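Local coordinates for protein restriction endonuclease (Mycobacterium sp., PDB 4F0Q) that cleaves DNA in a manner that depends on cytosine methylation, acting as a tetrameric, modification-dependent restriction endonuclease, at residues 334-339 with 351-356. Numbering follows the deposited sequence.
With MG (magnesium ion), chain E.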
loop_
_atom_site.group_PDB
_atom_site.type_symbol
_atom_site.label_atom_id
_atom_site.label_comp_id
_atom_site.label_asym_id
_atom_site.label_seq_id
_atom_site.Cartn_x
_atom_site.Cartn_y
_atom_site.Cartn_z
ATOM N N ASP A 334 6.207 16.666 -2.742
ATOM C CA ASP A 334 6.523 17.345 -3.994
ATOM C C ASP A 334 5.599 16.945 -5.143
ATOM O O ASP A 334 5.360 17.737 -6.054
ATOM C CB ASP A 334 7.985 17.107 -4.378
ATOM C CG ASP A 334 8.954 17.805 -3.443
ATOM O OD1 ASP A 334 8.557 18.115 -2.301
ATOM O OD2 ASP A 334 10.109 18.046 -3.848
ATOM N N PHE A 335 5.085 15.720 -5.104
ATOM C CA PHE A 335 4.133 15.275 -6.120
ATOM C C PHE A 335 3.213 14.154 -5.639
ATOM O O PHE A 335 3.511 13.458 -4.670
ATOM C CB PHE A 335 4.846 14.879 -7.420
ATOM C CG PHE A 335 5.837 13.759 -7.264
ATOM C CD1 PHE A 335 7.166 14.027 -6.978
ATOM C CD2 PHE A 335 5.447 12.440 -7.428
ATOM C CE1 PHE A 335 8.083 13.001 -6.844
ATOM C CE2 PHE A 335 6.359 11.409 -7.294
ATOM C CZ PHE A 335 7.679 11.691 -7.001
ATOM N N ILE A 336 2.088 13.999 -6.330
ATOM C CA ILE A 336 1.084 13.003 -5.978
ATOM C C ILE A 336 0.797 12.092 -7.168
ATOM O O ILE A 336 0.701 12.556 -8.305
ATOM C CB ILE A 336 -0.231 13.677 -5.521
ATOM C CG1 ILE A 336 0.011 14.539 -4.283
ATOM C CG2 ILE A 336 -1.303 12.639 -5.225
ATOM C CD1 ILE A 336 0.416 13.746 -3.062
ATOM N N GLY A 337 0.682 10.795 -6.893
ATOM C CA GLY A 337 0.300 9.812 -7.891
ATOM C C GLY A 337 -0.641 8.786 -7.288
ATOM O O GLY A 337 -1.108 8.955 -6.161
ATOM N N ARG A 338 -0.921 7.717 -8.026
ATOM C CA ARG A 338 -1.835 6.688 -7.540
ATOM C C ARG A 338 -1.557 5.326 -8.164
ATOM O O ARG A 338 -1.284 5.226 -9.360
ATOM C CB ARG A 338 -3.287 7.091 -7.812
ATOM C CG ARG A 338 -4.315 6.171 -7.174
ATOM C CD ARG A 338 -5.722 6.485 -7.657
ATOM N NE ARG A 338 -5.909 6.127 -9.061
ATOM C CZ ARG A 338 -7.063 6.232 -9.710
ATOM N NH1 ARG A 338 -8.140 6.685 -9.085
ATOM N NH2 ARG A 338 -7.141 5.882 -10.987
ATOM N N ILE A 339 -1.629 4.280 -7.350
ATOM C CA ILE A 339 -1.475 2.918 -7.847
ATOM C C ILE A 339 -2.755 2.125 -7.617
ATOM O O ILE A 339 -3.321 2.155 -6.529
ATOM C CB ILE A 339 -0.301 2.190 -7.162
ATOM C CG1 ILE A 339 1.006 2.950 -7.384
ATOM C CG2 ILE A 339 -0.177 0.762 -7.676
ATOM C CD1 ILE A 339 2.195 2.305 -6.721
ATOM N N VAL A 351 -2.797 5.912 -2.605
ATOM C CA VAL A 351 -2.246 7.222 -2.926
ATOM C C VAL A 351 -0.733 7.252 -2.736
ATOM O O VAL A 351 -0.211 6.803 -1.712
ATOM C CB VAL A 351 -2.899 8.326 -2.072
ATOM C CG1 VAL A 351 -2.381 9.697 -2.479
ATOM C CG2 VAL A 351 -4.411 8.266 -2.205
ATOM N N VAL A 352 -0.035 7.777 -3.736
ATOM C CA VAL A 352 1.417 7.862 -3.696
ATOM C C VAL A 352 1.877 9.291 -3.430
ATOM O O VAL A 352 1.592 10.202 -4.206
ATOM C CB VAL A 352 2.046 7.370 -5.013
ATOM C CG1 VAL A 352 3.562 7.468 -4.946
ATOM C CG2 VAL A 352 1.611 5.944 -5.307
ATOM N N LEU A 353 2.586 9.479 -2.323
ATOM C CA LEU A 353 3.155 10.776 -1.990
ATOM C C LEU A 353 4.622 10.811 -2.396
ATOM O O LEU A 353 5.420 9.982 -1.957
ATOM C CB LEU A 353 3.004 11.070 -0.495
ATOM C CG LEU A 353 1.716 11.762 -0.035
ATOM C CD1 LEU A 353 0.481 10.949 -0.395
ATOM C CD2 LEU A 353 1.761 12.029 1.461
ATOM N N GLY A 354 4.972 11.770 -3.242
ATOM C CA GLY A 354 6.325 11.869 -3.751
ATOM C C GLY A 354 7.121 13.010 -3.153
ATOM O O GLY A 354 6.573 14.056 -2.811
ATOM N N GLN A 355 8.425 12.795 -3.026
ATOM C CA GLN A 355 9.343 13.826 -2.562
ATOM C C GLN A 355 10.623 13.777 -3.382
ATOM O O GLN A 355 11.175 12.706 -3.610
ATOM C CB GLN A 355 9.671 13.629 -1.084
ATOM C CG GLN A 355 10.849 14.458 -0.597
ATOM C CD GLN A 355 10.609 15.947 -0.722
ATOM O OE1 GLN A 355 11.451 16.682 -1.239
ATOM N NE2 GLN A 355 9.456 16.402 -0.244
ATOM N N ALA A 356 11.090 14.938 -3.824
ATOM C CA ALA A 356 12.287 15.010 -4.652
ATOM C C ALA A 356 13.309 15.976 -4.069
ATOM O O ALA A 356 12.975 17.108 -3.717
ATOM C CB ALA A 356 11.920 15.427 -6.063
HETATM MG MG MG E . 11.709 18.284 -2.566
HETATM O O HOH W 1 11.852 19.440 -4.293
HETATM O O HOH W 2 13.499 19.152 -1.940
HETATM O O HOH W 3 10.288 19.333 -1.409
#
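Three protein oxygens from the end of an antiparallel hairpin grip one magnesium ion, Asp334 OD2, Gln355 OE1 and the backbone O of Ala356, each 2.1 Å from MG; three waters complete six ligands. Asp334 CG is anti to its carbonyl carbon, beside the backbone N (chi1 -69°); OD2 binds the metal and also accepts a weak hydrogen bond from Ala356 N. Its OD1 is salt-bridged to Arg326 and takes a weak, bent bond from Gln355 NE2 at 2.8 Å, the amide and carboxylate planes 72° apart. Gln355 bends at chi2 (62°) to bring OE1 to the ion. Asp334 also belongs to a classic beta bulge, in which it and Phe335 both face Gly354: Gly354 O accepts from Asp334 N (2.6 Å) in the carbonyl plane and from Phe335 N (3.2 Å) above it. Phe335 CG takes the crowded position between its backbone N and carbonyl carbon, turning the ring face onto Gly354 CA, 3.5 Å from the centroid (CH-pi). Paired bonds between Gly337 and Val352 continue the ladder; Ile336 CD1 packs alongside Leu353 CG at 3.8 Å. An aspartate just ahead of one strand, with a glutamine and a carbonyl from its neighbour, fits a PD-(D/E)XK nuclease metal site, Gln355 probably in the (D/E) position.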